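Local coordinates for capsid protein (Pseudomonas phage PP7, PDB 2QUD), which forms homodimers that assemble into the icosahedral phage capsid, package the RNA genome and repress translation of the viral replicase, at residues 60-65 against 79-84; 28-33 against 41-46; 56-61 against 85-90. All coordinates share one frame; numbering follows the deposited sequence. Where two conformers were deposited one is given.

Interaction 1 (60-65 against 79-84); sequences NLKLDQ and TQVWSH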
ATOM      1  N   ASN A  60       8.643   4.395   2.165  1.00 18.44           N
ATOM      2  CA  ASN A  60       7.723   3.927   3.176  1.00 19.33           C
ATOM      3  C   ASN A  60       6.565   4.897   3.273  1.00 18.88           C
ATOM      4  O   ASN A  60       6.788   6.102   3.340  1.00 19.80           O
ATOM      5  CB  ASN A  60       8.413   3.769   4.524  1.00 22.54           C
ATOM      6  CG  ASN A  60       9.359   2.603   4.550  1.00 26.61           C
ATOM      7  OD1 ASN A  60      10.541   2.740   4.251  1.00 31.90           O
ATOM      8  ND2 ASN A  60       8.836   1.423   4.857  1.00 33.51           N
ATOM      9  N   LEU A  61       5.342   4.374   3.216  1.00 16.60           N
ATOM     10  CA  LEU A  61       4.149   5.162   3.442  1.00 16.22           C
ATOM     11  C   LEU A  61       3.372   4.465   4.535  1.00 18.23           C
ATOM     12  O   LEU A  61       3.205   3.264   4.481  1.00 19.40           O
ATOM     13  CB  LEU A  61       3.282   5.195   2.197  1.00 14.79           C
ATOM     14  CG  LEU A  61       3.891   5.722   0.877  1.00 20.95           C
ATOM     15  CD1 LEU A  61       2.881   5.638  -0.328  1.00 20.15           C
ATOM     16  CD2 LEU A  61       4.410   7.151   1.110  1.00 22.61           C
ATOM     17  N   LYS A  62       2.859   5.213   5.509  1.00 21.02           N
ATOM     18  CA  LYS A  62       2.087   4.626   6.645  1.00 19.97           C
ATOM     19  C   LYS A  62       0.838   5.467   6.823  1.00 23.18           C
ATOM     20  O   LYS A  62       0.909   6.619   7.232  1.00 21.08           O
ATOM     21  CB  LYS A  62       2.908   4.634   7.937  1.00 22.11           C
ATOM     22  CG  LYS A  62       2.242   4.035   9.185  1.00 24.62           C
ATOM     23  CD  LYS A  62       3.264   4.025  10.342  1.00 31.02           C
ATOM     24  CE  LYS A  62       2.807   3.233  11.546  1.00 50.43           C
ATOM     25  NZ  LYS A  62       3.885   3.218  12.577  1.00 58.58           N
ATOM     26  N   LEU A  63      -0.301   4.881   6.488  1.00 17.88           N
ATOM     27  CA  LEU A  63      -1.614   5.494   6.711  1.00 17.33           C
ATOM     28  C   LEU A  63      -2.163   4.981   8.052  1.00 20.47           C
ATOM     29  O   LEU A  63      -2.406   3.778   8.206  1.00 17.62           O
ATOM     30  CB  LEU A  63      -2.562   5.141   5.588  1.00 20.83           C
ATOM     31  CG  LEU A  63      -3.873   5.908   5.532  1.00 19.45           C
ATOM     32  CD1 LEU A  63      -3.677   7.431   5.236  1.00 18.00           C
ATOM     33  CD2 LEU A  63      -4.834   5.293   4.527  1.00 23.01           C
ATOM     34  N   ASP A  64      -2.337   5.924   8.989  1.00 20.38           N
ATOM     35  CA  ASP A  64      -2.845   5.649  10.329  1.00 21.93           C
ATOM     36  C   ASP A  64      -4.256   6.210  10.398  1.00 23.68           C
ATOM     37  O   ASP A  64      -4.446   7.423  10.242  1.00 21.99           O
ATOM     38  CB  ASP A  64      -1.976   6.314  11.404  1.00 21.66           C
ATOM     39  CG  ASP A  64      -0.617   5.658  11.588  1.00 34.64           C
ATOM     40  OD1 ASP A  64      -0.521   4.419  11.524  1.00 31.26           O
ATOM     41  OD2 ASP A  64       0.348   6.411  11.871  1.00 28.36           O
ATOM     42  N   GLN A  65      -5.236   5.327  10.640  1.00 23.02           N
ATOM     43  CA  GLN A  65      -6.627   5.742  10.795  1.00 21.98           C
ATOM     44  C   GLN A  65      -7.086   5.402  12.226  1.00 24.34           C
ATOM     45  O   GLN A  65      -7.326   4.246  12.549  1.00 24.60           O
ATOM     46  CB  GLN A  65      -7.516   5.086   9.749  1.00 22.84           C
ATOM     47  CG  GLN A  65      -8.934   5.577   9.772  1.00 25.30           C
ATOM     48  CD  GLN A  65      -9.833   4.826   8.844  1.00 29.56           C
ATOM     49  OE1 GLN A  65     -10.253   5.359   7.819  1.00 26.78           O
ATOM     50  NE2 GLN A  65     -10.130   3.557   9.185  1.00 24.92           N
ATOM     51  N   THR A  79      -6.525   2.140  16.526  1.00 28.73           N
ATOM     52  CA  THR A  79      -5.903   2.671  15.321  1.00 26.36           C
ATOM     53  C   THR A  79      -5.627   1.501  14.392  1.00 29.20           C
ATOM     54  O   THR A  79      -5.052   0.487  14.787  1.00 31.52           O
ATOM     55  CB  THR A  79      -4.603   3.441  15.607  1.00 32.19           C
ATOM     56  OG1 THR A  79      -4.870   4.478  16.568  1.00 31.75           O
ATOM     57  CG2 THR A  79      -4.032   4.076  14.292  1.00 28.54           C
ATOM     58  N   GLN A  80      -6.046   1.664  13.153  1.00 24.03           N
ATOM     59  CA  GLN A  80      -5.710   0.719  12.105  1.00 25.36           C
ATOM     60  C   GLN A  80      -4.751   1.357  11.117  1.00 23.12           C
ATOM     61  O   GLN A  80      -4.731   2.584  10.953  1.00 22.12           O
ATOM     62  CB  GLN A  80      -6.977   0.261  11.437  1.00 23.18           C
ATOM     63  CG  GLN A  80      -7.857  -0.473  12.443  1.00 26.52           C
ATOM     64  CD  GLN A  80      -9.066  -1.088  11.804  1.00 28.58           C
ATOM     65  OE1 GLN A  80      -9.208  -2.288  11.815  1.00 28.03           O
ATOM     66  NE2 GLN A  80      -9.954  -0.263  11.266  1.00 30.16           N
ATOM     67  N   VAL A  81      -3.935   0.514  10.488  1.00 19.42           N
ATOM     68  CA  VAL A  81      -2.771   0.969   9.753  1.00 18.33           C
ATOM     69  C   VAL A  81      -2.683   0.230   8.415  1.00 19.65           C
ATOM     70  O   VAL A  81      -2.914  -0.978   8.359  1.00 19.65           O
ATOM     71  CB  VAL A  81      -1.470   0.707  10.546  1.00 20.54           C
ATOM     72  CG1 VAL A  81      -0.331   1.382   9.867  1.00 18.19           C
ATOM     73  CG2 VAL A  81      -1.588   1.200  12.012  1.00 23.82           C
ATOM     74  N   TRP A  82      -2.365   0.950   7.351  1.00 16.16           N
ATOM     75  CA  TRP A  82      -1.917   0.329   6.119  1.00 16.29           C
ATOM     76  C   TRP A  82      -0.642   0.948   5.641  1.00 16.59           C
ATOM     77  O   TRP A  82      -0.616   2.070   5.234  1.00 17.58           O
ATOM     78  CB  TRP A  82      -3.000   0.400   5.062  1.00 17.06           C
ATOM     79  CG  TRP A  82      -2.809  -0.417   3.815  1.00 19.24           C
ATOM     80  CD1 TRP A  82      -1.650  -0.663   3.149  1.00 17.45           C
ATOM     81  CD2 TRP A  82      -3.831  -1.064   3.075  1.00 18.49           C
ATOM     82  NE1 TRP A  82      -1.888  -1.418   2.058  1.00 16.81           N
ATOM     83  CE2 TRP A  82      -3.225  -1.675   1.977  1.00 17.68           C
ATOM     84  CE3 TRP A  82      -5.208  -1.160   3.215  1.00 17.90           C
ATOM     85  CZ2 TRP A  82      -3.954  -2.388   1.047  1.00 15.57           C
ATOM     86  CZ3 TRP A  82      -5.901  -1.852   2.329  1.00 19.32           C
ATOM     87  CH2 TRP A  82      -5.295  -2.480   1.261  1.00 21.23           C
ATOM     88  N   SER A  83       0.423   0.172   5.738  1.00 15.48           N
ATOM     89  CA  SER A  83       1.718   0.691   5.359  0.50 17.43           C
ATOM     90  C   SER A  83       2.238   0.014   4.092  1.00 18.18           C
ATOM     91  O   SER A  83       1.883  -1.106   3.770  1.00 18.19           O
ATOM     92  CB  SER A  83       2.724   0.580   6.507  0.50 23.87           C
ATOM     93  OG  SER A  83       2.894  -0.762   6.878  0.50 32.07           O
ATOM     94  N   HIS A  84       3.067   0.757   3.384  1.00 15.44           N
ATOM     95  CA  HIS A  84       3.689   0.378   2.118  1.00 16.84           C
ATOM     96  C   HIS A  84       5.179   0.440   2.267  1.00 16.97           C
ATOM     97  O   HIS A  84       5.712   1.366   2.863  1.00 16.56           O
ATOM     98  CB  HIS A  84       3.261   1.328   0.993  1.00 15.26           C
ATOM     99  CG  HIS A  84       1.787   1.457   0.866  1.00 17.33           C
ATOM    100  ND1 HIS A  84       1.044   0.783  -0.082  1.00 15.70           N
ATOM    101  CD2 HIS A  84       0.906   2.159   1.609  1.00 18.10           C
ATOM    102  CE1 HIS A  84      -0.235   1.076   0.086  1.00 18.23           C
ATOM    103  NE2 HIS A  84      -0.347   1.908   1.108  1.00 15.23           N
TER
HETATM  104  O   HOH W   1       6.289   1.067   5.514  1.00 37.29           O
HETATM  105  O   HOH W   2      -9.527   2.705  12.126  1.00 25.05           O
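Residues 60-65 and 79-84 form a regular antiparallel ladder in the hairpin of strands 56-68 and 76-89, beside the dimer interface of the coat protein. Three hydrogen-bonded pairs, Leu61 with His84, Leu63 with Trp82 and Gln65 with Gln80, alternate with two non-hydrogen-bonded ones. The shortest bond runs from His84 N to Leu61 O (2.7 Å), in the plane of that carbonyl, whereas Leu63 N sits above the carbonyl plane of Trp82. Leu61 O also lies at the edge of the His84 ring, whose CD2 rests 3.9 Å from Leu61 CB.

Lys62, Asp64, Val81 and Ser83, all RNA-binding residues, share one face. Lys62 is stretched out, CG anti to the backbone N, and crosses Val81 obliquely so that its CG lies 3.8 Å from Val81 CG1. Asp64 stands alongside Val81; Asp64 OD1 is 3.4 Å from Val81 CG2 and nearly as close to Val81 CG1, so the carboxylate leans on both methyls. On the other face Gln65 and Gln80 converge on a water that donates to Gln65 O (2.7 Å) and accepts from both side-chain NE2 atoms. Their OE1 atoms reach Ser99 and Val89 of the second subunit. Trp82 NE1 and His84 ND1 bond to His84 and Trp82 of that subunit, and strand 76-89 pairs with its counterpart there.

The two faces thus differ in chemistry: one presents Lys62, Asp64, Val81 and Ser83 to RNA, while polar tips on the reverse, most of them on buried residues, find partners in the second subunit.

Interaction 2 (28-33 against 41-46); sequences RQIFEE and RLRLTA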
ATOM      1  N   ARG A  28      11.393  12.195   7.727  1.00 19.24           N
ATOM      2  CA  ARG A  28      10.069  11.871   7.219  1.00 19.91           C
ATOM      3  C   ARG A  28       9.191  13.077   6.988  1.00 18.47           C
ATOM      4  O   ARG A  28       9.465  14.174   7.511  1.00 18.15           O
ATOM      5  CB  ARG A  28       9.352  10.936   8.181  1.00 16.31           C
ATOM      6  CG  ARG A  28       9.029  11.549   9.513  1.00 22.93           C
ATOM      7  CD  ARG A  28       8.604  10.535  10.577  1.00 26.57           C
ATOM      8  NE  ARG A  28       9.569   9.451  10.771  1.00 27.84           N
ATOM      9  CZ  ARG A  28      10.740   9.585  11.403  1.00 30.96           C
ATOM     10  NH1 ARG A  28      11.157  10.749  11.904  1.00 24.43           N
ATOM     11  NH2 ARG A  28      11.525   8.534  11.533  1.00 29.64           N
ATOM     12  N   GLN A  29       8.114  12.873   6.233  1.00 18.26           N
ATOM     13  CA  GLN A  29       7.022  13.810   6.160  1.00 17.29           C
ATOM     14  C   GLN A  29       5.833  13.234   6.894  1.00 17.47           C
ATOM     15  O   GLN A  29       5.652  12.031   6.913  1.00 17.28           O
ATOM     16  CB  GLN A  29       6.600  14.070   4.718  1.00 16.27           C
ATOM     17  CG  GLN A  29       7.654  14.666   3.870  1.00 18.79           C
ATOM     18  CD  GLN A  29       7.342  14.501   2.411  1.00 20.75           C
ATOM     19  OE1 GLN A  29       7.725  13.494   1.808  1.00 22.56           O
ATOM     20  NE2 GLN A  29       6.575  15.436   1.858  1.00 17.63           N
ATOM     21  N   ILE A  30       5.004  14.106   7.464  1.00 18.05           N
ATOM     22  CA  ILE A  30       3.736  13.722   8.083  1.00 15.57           C
ATOM     23  C   ILE A  30       2.676  14.638   7.515  1.00 16.38           C
ATOM     24  O   ILE A  30       2.879  15.878   7.480  1.00 16.17           O
ATOM     25  CB  ILE A  30       3.752  13.799   9.632  1.00 16.46           C
ATOM     26  CG1 ILE A  30       4.898  12.959  10.199  1.00 20.66           C
ATOM     27  CG2 ILE A  30       2.428  13.297  10.187  1.00 20.99           C
ATOM     28  CD1 ILE A  30       4.915  12.970  11.691  1.00 22.42           C
ATOM     29  N   PHE A  31       1.591  14.042   7.067  1.00 16.24           N
ATOM     30  CA  PHE A  31       0.432  14.747   6.548  1.00 14.86           C
ATOM     31  C   PHE A  31      -0.744  14.400   7.468  1.00 16.30           C
ATOM     32  O   PHE A  31      -0.852  13.244   7.933  1.00 17.71           O
ATOM     33  CB  PHE A  31       0.042  14.332   5.122  1.00 17.03           C
ATOM     34  CG  PHE A  31       1.068  14.690   4.046  1.00 13.03           C
ATOM     35  CD1 PHE A  31       2.265  13.947   3.956  1.00 16.68           C
ATOM     36  CD2 PHE A  31       0.860  15.735   3.159  1.00 15.14           C
ATOM     37  CE1 PHE A  31       3.204  14.269   2.986  1.00 16.95           C
ATOM     38  CE2 PHE A  31       1.797  16.054   2.206  1.00 17.65           C
ATOM     39  CZ  PHE A  31       2.938  15.316   2.098  1.00 16.32           C
ATOM     40  N   GLU A  32      -1.629  15.358   7.737  1.00 15.67           N
ATOM     41  CA  GLU A  32      -2.797  15.092   8.552  1.00 16.63           C
ATOM     42  C   GLU A  32      -4.038  15.708   7.909  1.00 14.61           C
ATOM     43  O   GLU A  32      -3.939  16.776   7.301  1.00 15.41           O
ATOM     44  CB  GLU A  32      -2.551  15.669   9.951  1.00 25.16           C
ATOM     45  CG  GLU A  32      -3.723  15.954  10.787  1.00 31.52           C
ATOM     46  CD  GLU A  32      -3.303  16.596  12.073  1.00 33.42           C
ATOM     47  OE1 GLU A  32      -3.493  17.843  12.227  1.00 26.12           O
ATOM     48  OE2 GLU A  32      -2.780  15.821  12.890  1.00 24.14           O
ATOM     49  N   GLU A  33      -5.178  15.024   8.063  1.00 14.76           N
ATOM     50  CA  GLU A  33      -6.420  15.584   7.630  1.00 16.28           C
ATOM     51  C   GLU A  33      -6.912  16.587   8.685  1.00 17.49           C
ATOM     52  O   GLU A  33      -7.314  16.190   9.768  1.00 17.27           O
ATOM     53  CB  GLU A  33      -7.480  14.524   7.394  1.00 19.61           C
ATOM     54  CG  GLU A  33      -8.719  15.118   6.805  1.00 18.98           C
ATOM     55  CD  GLU A  33      -9.842  14.154   6.655  1.00 23.30           C
ATOM     56  OE1 GLU A  33      -9.897  13.159   7.408  1.00 23.08           O
ATOM     57  OE2 GLU A  33     -10.696  14.414   5.794  1.00 22.10           O
ATOM     58  N   ARG A  41      -7.198  12.431  14.066  1.00 23.84           N
ATOM     59  CA  ARG A  41      -7.112  12.856  12.663  1.00 17.97           C
ATOM     60  C   ARG A  41      -6.332  11.804  11.876  1.00 17.16           C
ATOM     61  O   ARG A  41      -5.302  11.295  12.341  1.00 19.38           O
ATOM     62  CB  ARG A  41      -6.450  14.214  12.455  1.00 18.77           C
ATOM     63  CG  ARG A  41      -7.296  15.359  12.953  1.00 17.84           C
ATOM     64  CD  ARG A  41      -6.597  16.678  12.877  1.00 17.99           C
ATOM     65  NE  ARG A  41      -7.534  17.768  13.127  1.00 16.60           N
ATOM     66  CZ  ARG A  41      -7.271  19.063  12.993  1.00 18.35           C
ATOM     67  NH1 ARG A  41      -6.075  19.479  12.627  1.00 19.32           N
ATOM     68  NH2 ARG A  41      -8.240  19.962  13.188  1.00 18.09           N
ATOM     69  N   LEU A  42      -6.844  11.545  10.679  1.00 18.24           N
ATOM     70  CA  LEU A  42      -6.169  10.680   9.690  1.00 17.50           C
ATOM     71  C   LEU A  42      -4.780  11.227   9.436  1.00 16.25           C
ATOM     72  O   LEU A  42      -4.624  12.434   9.247  1.00 17.23           O
ATOM     73  CB  LEU A  42      -6.955  10.668   8.393  1.00 20.19           C
ATOM     74  CG  LEU A  42      -6.447   9.746   7.280  1.00 19.91           C
ATOM     75  CD1 LEU A  42      -6.545   8.259   7.716  1.00 21.20           C
ATOM     76  CD2 LEU A  42      -7.264  10.016   6.030  1.00 20.33           C
ATOM     77  N   ARG A  43      -3.787  10.319   9.455  1.00 19.49           N
ATOM     78  CA  ARG A  43      -2.368  10.617   9.330  0.50 19.16           C
ATOM     79  C   ARG A  43      -1.722   9.784   8.217  1.00 17.18           C
ATOM     80  O   ARG A  43      -1.996   8.596   8.133  1.00 18.33           O
ATOM     81  CB  ARG A  43      -1.651  10.242  10.630  0.50 22.51           C
ATOM     82  CG  ARG A  43      -0.373  11.028  10.913  0.50 24.73           C
ATOM     83  CD  ARG A  43      -0.651  12.194  11.869  0.50 56.13           C
ATOM     84  NE  ARG A  43       0.453  12.441  12.797  0.50 47.31           N
ATOM     85  CZ  ARG A  43       0.392  13.225  13.876  0.50 46.76           C
ATOM     86  NH1 ARG A  43       1.470  13.364  14.640  0.50 69.45           N
ATOM     87  NH2 ARG A  43      -0.722  13.881  14.206  0.50 60.25           N
ATOM     88  N   LEU A  44      -0.839  10.411   7.445  1.00 18.69           N
ATOM     89  CA  LEU A  44      -0.003   9.721   6.463  1.00 17.30           C
ATOM     90  C   LEU A  44       1.430  10.135   6.722  1.00 16.74           C
ATOM     91  O   LEU A  44       1.754  11.314   6.688  1.00 16.52           O
ATOM     92  CB  LEU A  44      -0.385  10.117   5.032  1.00 15.58           C
ATOM     93  CG  LEU A  44       0.486   9.507   3.899  1.00 16.64           C
ATOM     94  CD1 LEU A  44       0.425   7.949   3.902  1.00 19.32           C
ATOM     95  CD2 LEU A  44       0.093  10.073   2.538  1.00 21.05           C
ATOM     96  N   THR A  45       2.290   9.149   6.986  1.00 18.19           N
ATOM     97  CA  THR A  45       3.698   9.393   7.173  1.00 15.14           C
ATOM     98  C   THR A  45       4.412   8.830   5.955  1.00 14.58           C
ATOM     99  O   THR A  45       4.102   7.712   5.515  1.00 17.96           O
ATOM    100  CB  THR A  45       4.163   8.712   8.473  1.00 18.48           C
ATOM    101  OG1 THR A  45       3.388   9.210   9.567  1.00 19.11           O
ATOM    102  CG2 THR A  45       5.680   8.940   8.719  1.00 19.06           C
ATOM    103  N   ALA A  46       5.400   9.571   5.456  1.00 16.83           N
ATOM    104  CA  ALA A  46       6.119   9.194   4.246  1.00 18.65           C
ATOM    105  C   ALA A  46       7.634   9.409   4.394  1.00 14.49           C
ATOM    106  O   ALA A  46       8.079  10.397   4.954  1.00 17.83           O
ATOM    107  CB  ALA A  46       5.571   9.955   3.056  1.00 20.28           C
TER
HETATM  108  O   HOH W   3      -9.467  12.511   9.941  1.00 20.59           O
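Leu44 O is held twice: Phe31 N donates to it over 2.8 Å, and Ile30 CA adds a longer CA-H...O contact. On one face Glu32, Arg41 and Arg43 form a salt-bridge network, one arginine at each carboxylate oxygen. Arg41 NH1 donates to Glu32 OE1 over 3.1 Å in a nearly straight bond (165°); Glu32 OE1 lies in the guanidinium plane of Arg41, while NH1 approaches it from above the carboxylate plane. Arg41 NH2 donates to Gly36 O. Arg43 NH2 reaches Glu32 OE2 at 3.1 Å, but this bond is bent and weak. The Arg41 aliphatic chain crosses Glu32, Arg41 CD lying 3.4 Å from Glu32 OE1. Arg43, an RNA-binding residue, bends at chi2 and chi3, bringing Arg43 NE to 3.4 Å from Ile30 CG2. Two positive charges should keep Glu32 ionised.

On the reverse face Phe31 CB lies 4.2 Å from Leu44 CB. A water donates to Glu33 OE1 and accepts from Leu42 N, while Glu33 OE2 makes a salt bridge to Arg17.

This antiparallel hairpin of strands 29-32 and 43-50 has strand 15-24 on one flank and strand 56-68 on the other; Leu42 also packs on Leu103 of helix 94-109 in the second subunit.

Interaction 3 (56-61 against 85-90); sequences AYRVNL and DVTIVA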
ATOM      1  N   ALA A  56      19.695   1.186  -4.246  1.00 25.27           N
ATOM      2  CA  ALA A  56      18.243   1.116  -4.233  1.00 22.83           C
ATOM      3  C   ALA A  56      17.724   2.222  -3.345  1.00 26.03           C
ATOM      4  O   ALA A  56      18.446   2.837  -2.565  1.00 21.33           O
ATOM      5  CB  ALA A  56      17.769  -0.209  -3.724  1.00 23.56           C
ATOM      6  N   TYR A  57      16.450   2.471  -3.504  1.00 19.69           N
ATOM      7  CA  TYR A  57      15.695   3.397  -2.657  1.00 23.30           C
ATOM      8  C   TYR A  57      14.554   2.642  -1.987  1.00 20.06           C
ATOM      9  O   TYR A  57      14.052   1.670  -2.540  1.00 21.52           O
ATOM     10  CB  TYR A  57      15.096   4.526  -3.496  1.00 21.31           C
ATOM     11  CG  TYR A  57      16.126   5.361  -4.214  1.00 21.98           C
ATOM     12  CD1 TYR A  57      16.623   6.522  -3.645  1.00 27.07           C
ATOM     13  CD2 TYR A  57      16.639   4.967  -5.433  1.00 24.78           C
ATOM     14  CE1 TYR A  57      17.601   7.270  -4.295  1.00 27.69           C
ATOM     15  CE2 TYR A  57      17.608   5.712  -6.100  1.00 34.79           C
ATOM     16  CZ  TYR A  57      18.086   6.863  -5.521  1.00 39.21           C
ATOM     17  OH  TYR A  57      19.039   7.600  -6.171  1.00 43.55           O
ATOM     18  N   ARG A  58      14.187   3.097  -0.794  1.00 19.20           N
ATOM     19  CA  ARG A  58      13.133   2.500  -0.008  1.00 17.74           C
ATOM     20  C   ARG A  58      12.124   3.612   0.251  1.00 16.87           C
ATOM     21  O   ARG A  58      12.468   4.652   0.852  1.00 17.68           O
ATOM     22  CB  ARG A  58      13.628   1.891   1.292  1.00 23.12           C
ATOM     23  CG  ARG A  58      14.525   0.666   1.092  1.00 40.50           C
ATOM     24  CD  ARG A  58      13.734  -0.567   0.658  1.00 56.85           C
ATOM     25  NE  ARG A  58      13.046  -1.203   1.785  1.00 44.62           N
ATOM     26  CZ  ARG A  58      13.566  -2.146   2.566  1.00 58.52           C
ATOM     27  NH1 ARG A  58      12.822  -2.644   3.546  1.00 68.07           N
ATOM     28  NH2 ARG A  58      14.819  -2.588   2.404  1.00 45.39           N
ATOM     29  N   VAL A  59      10.906   3.427  -0.266  1.00 17.44           N
ATOM     30  CA  VAL A  59       9.765   4.308   0.017  1.00 18.46           C
ATOM     31  C   VAL A  59       8.914   3.664   1.085  1.00 16.39           C
ATOM     32  O   VAL A  59       8.544   2.492   0.971  1.00 18.87           O
ATOM     33  CB  VAL A  59       8.872   4.506  -1.229  1.00 18.20           C
ATOM     34  CG1 VAL A  59       7.599   5.255  -0.860  1.00 21.13           C
ATOM     35  CG2 VAL A  59       9.615   5.209  -2.344  1.00 23.28           C
ATOM     36  N   ASN A  60       8.643   4.395   2.165  1.00 18.44           N
ATOM     37  CA  ASN A  60       7.723   3.927   3.176  1.00 19.33           C
ATOM     38  C   ASN A  60       6.565   4.897   3.273  1.00 18.88           C
ATOM     39  O   ASN A  60       6.788   6.102   3.340  1.00 19.80           O
ATOM     40  CB  ASN A  60       8.413   3.769   4.524  1.00 22.54           C
ATOM     41  CG  ASN A  60       9.359   2.603   4.550  1.00 26.61           C
ATOM     42  OD1 ASN A  60      10.541   2.740   4.251  1.00 31.90           O
ATOM     43  ND2 ASN A  60       8.836   1.423   4.857  1.00 33.51           N
ATOM     44  N   LEU A  61       5.342   4.374   3.216  1.00 16.60           N
ATOM     45  CA  LEU A  61       4.149   5.162   3.442  1.00 16.22           C
ATOM     46  C   LEU A  61       3.372   4.465   4.535  1.00 18.23           C
ATOM     47  O   LEU A  61       3.205   3.264   4.481  1.00 19.40           O
ATOM     48  CB  LEU A  61       3.282   5.195   2.197  1.00 14.79           C
ATOM     49  CG  LEU A  61       3.891   5.722   0.877  1.00 20.95           C
ATOM     50  CD1 LEU A  61       2.881   5.638  -0.328  1.00 20.15           C
ATOM     51  CD2 LEU A  61       4.410   7.151   1.110  1.00 22.61           C
ATOM     52  N   ASP A  85       5.866  -0.544   1.689  1.00 14.00           N
ATOM     53  CA  ASP A  85       7.319  -0.572   1.674  1.00 15.67           C
ATOM     54  C   ASP A  85       7.668  -0.917   0.230  1.00 16.62           C
ATOM     55  O   ASP A  85       7.410  -2.022  -0.226  1.00 18.30           O
ATOM     56  CB  ASP A  85       7.819  -1.616   2.644  1.00 17.68           C
ATOM     57  CG  ASP A  85       9.312  -1.553   2.870  1.00 27.37           C
ATOM     58  OD1 ASP A  85       9.693  -1.732   4.038  1.00 35.92           O
ATOM     59  OD2 ASP A  85      10.097  -1.340   1.927  1.00 26.81           O
ATOM     60  N   VAL A  86       8.264   0.039  -0.471  1.00 14.74           N
ATOM     61  CA  VAL A  86       8.544  -0.103  -1.905  1.00 15.68           C
ATOM     62  C   VAL A  86      10.067  -0.033  -2.095  1.00 19.38           C
ATOM     63  O   VAL A  86      10.730   0.915  -1.657  1.00 16.54           O
ATOM     64  CB  VAL A  86       7.828   0.986  -2.775  1.00 15.60           C
ATOM     65  CG1 VAL A  86       7.871   0.611  -4.267  1.00 15.65           C
ATOM     66  CG2 VAL A  86       6.371   1.280  -2.309  1.00 15.41           C
ATOM     67  N   THR A  87      10.596  -1.038  -2.786  1.00 16.05           N
ATOM     68  CA  THR A  87      12.015  -1.143  -3.094  1.00 19.63           C
ATOM     69  C   THR A  87      12.155  -0.845  -4.586  1.00 18.00           C
ATOM     70  O   THR A  87      11.636  -1.602  -5.424  1.00 17.20           O
ATOM     71  CB  THR A  87      12.595  -2.528  -2.785  1.00 23.65           C
ATOM     72  OG1 THR A  87      12.524  -2.768  -1.379  1.00 23.49           O
ATOM     73  CG2 THR A  87      14.043  -2.618  -3.216  1.00 24.56           C
ATOM     74  N   ILE A  88      12.854   0.260  -4.859  1.00 18.48           N
ATOM     75  CA  ILE A  88      13.078   0.761  -6.205  0.50 17.87           C
ATOM     76  C   ILE A  88      14.576   0.729  -6.474  1.00 20.76           C
ATOM     77  O   ILE A  88      15.372   1.297  -5.735  1.00 20.61           O
ATOM     78  CB  ILE A  88      12.488   2.180  -6.388  0.50 23.48           C
ATOM     79  CG1 ILE A  88      10.950   2.147  -6.259  0.50 15.78           C
ATOM     80  CG2 ILE A  88      12.895   2.765  -7.743  0.50 23.07           C
ATOM     81  CD1 ILE A  88      10.235   1.381  -7.360  0.50 20.77           C
ATOM     82  N   VAL A  89      14.967   0.009  -7.516  1.00 20.09           N
ATOM     83  CA  VAL A  89      16.373  -0.215  -7.770  1.00 18.90           C
ATOM     84  C   VAL A  89      16.947   0.934  -8.590  1.00 18.09           C
ATOM     85  O   VAL A  89      16.337   1.425  -9.531  1.00 20.89           O
ATOM     86  CB  VAL A  89      16.582  -1.612  -8.415  1.00 24.29           C
ATOM     87  CG1 VAL A  89      18.032  -1.805  -8.804  1.00 28.53           C
ATOM     88  CG2 VAL A  89      16.123  -2.732  -7.425  1.00 19.50           C
ATOM     89  N   ALA A  90      18.153   1.383  -8.221  1.00 23.40           N
ATOM     90  CA  ALA A  90      18.698   2.610  -8.801  1.00 26.67           C
ATOM     91  C   ALA A  90      19.045   2.492 -10.295  1.00 27.96           C
ATOM     92  O   ALA A  90      18.966   3.479 -11.009  1.00 32.17           O
ATOM     93  CB  ALA A  90      19.910   3.090  -7.996  1.00 24.68           C
TER
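Arg58 leaves its strand with CG anti to the carbonyl carbon (chi1 -67°), then bends at chi2 and chi3, so that its end swings across towards the neighbouring strand. Its CD passes 3.2 Å from Thr87 OG1, the two side chains lying alongside and pointing the same way. Beyond it, NE donates to Asp85 OD2 at 3.0 Å, and NH1 makes a nearly straight bond (175°) to Asp85 OD1 at 3.3 Å. The guanidinium therefore takes the carboxylate side-on, through NE and one terminal nitrogen, and each oxygen accepts on its syn lone pair. The flat groups are turned 39° from each other; OD1 lies in the guanidinium plane, and a weak second bond joins NH1 to OD2. Asp85 has CG anti to its backbone N, and Asp85 OD1 also receives a long, weak bond from Asn60 ND2.

The backbone beneath is the antiparallel ladder of the hairpin formed by strands 56-68 and 76-89, part of the sheet that in this phage coat protein continues across the dimer: Asp85, Val86 and Thr87 pair with a strand of the second subunit. Ala56, Arg58 and Thr87, on the same face as the salt bridge, bind RNA. The side-on salt bridge is consistent with the carboxylate keeping the arginine bent here, and probably offsets part of its charge.

On the reverse face Val59 and Val86 meet CB to CB at 4.0 Å; Val86 also packs on Leu100 of helix 94-109, while Val59 reaches Leu116 of the second subunit. Tyr57 N donates to Ile88 O at 2.7 Å, nearly along the carbonyl axis, and this oxygen also lies near the plane of the Tyr57 ring at its edge. Further along the ring, Tyr57 CE2 touches Ala90 CB at 4.0 Å.

All three contacts lie in one antiparallel sheet whose strands follow each other in chain order. Interaction 2 closes first along the chain; interactions 1 and 3 then share the hairpin of strands 56-68 and 76-89, overlap at Asn60 and Leu61, and have centres about 16 Å apart. The centre of interaction 2 is about 9 Å from that of interaction 1 and about 19 Å from that of interaction 3. Strand 43-50 joins it to the shared hairpin through probable backbone hydrogen bonds, such as Lys62 N to Thr45 O. RNA-binding residues from all three contacts thus belong to one continuous sheet, and each contact also touches the second subunit.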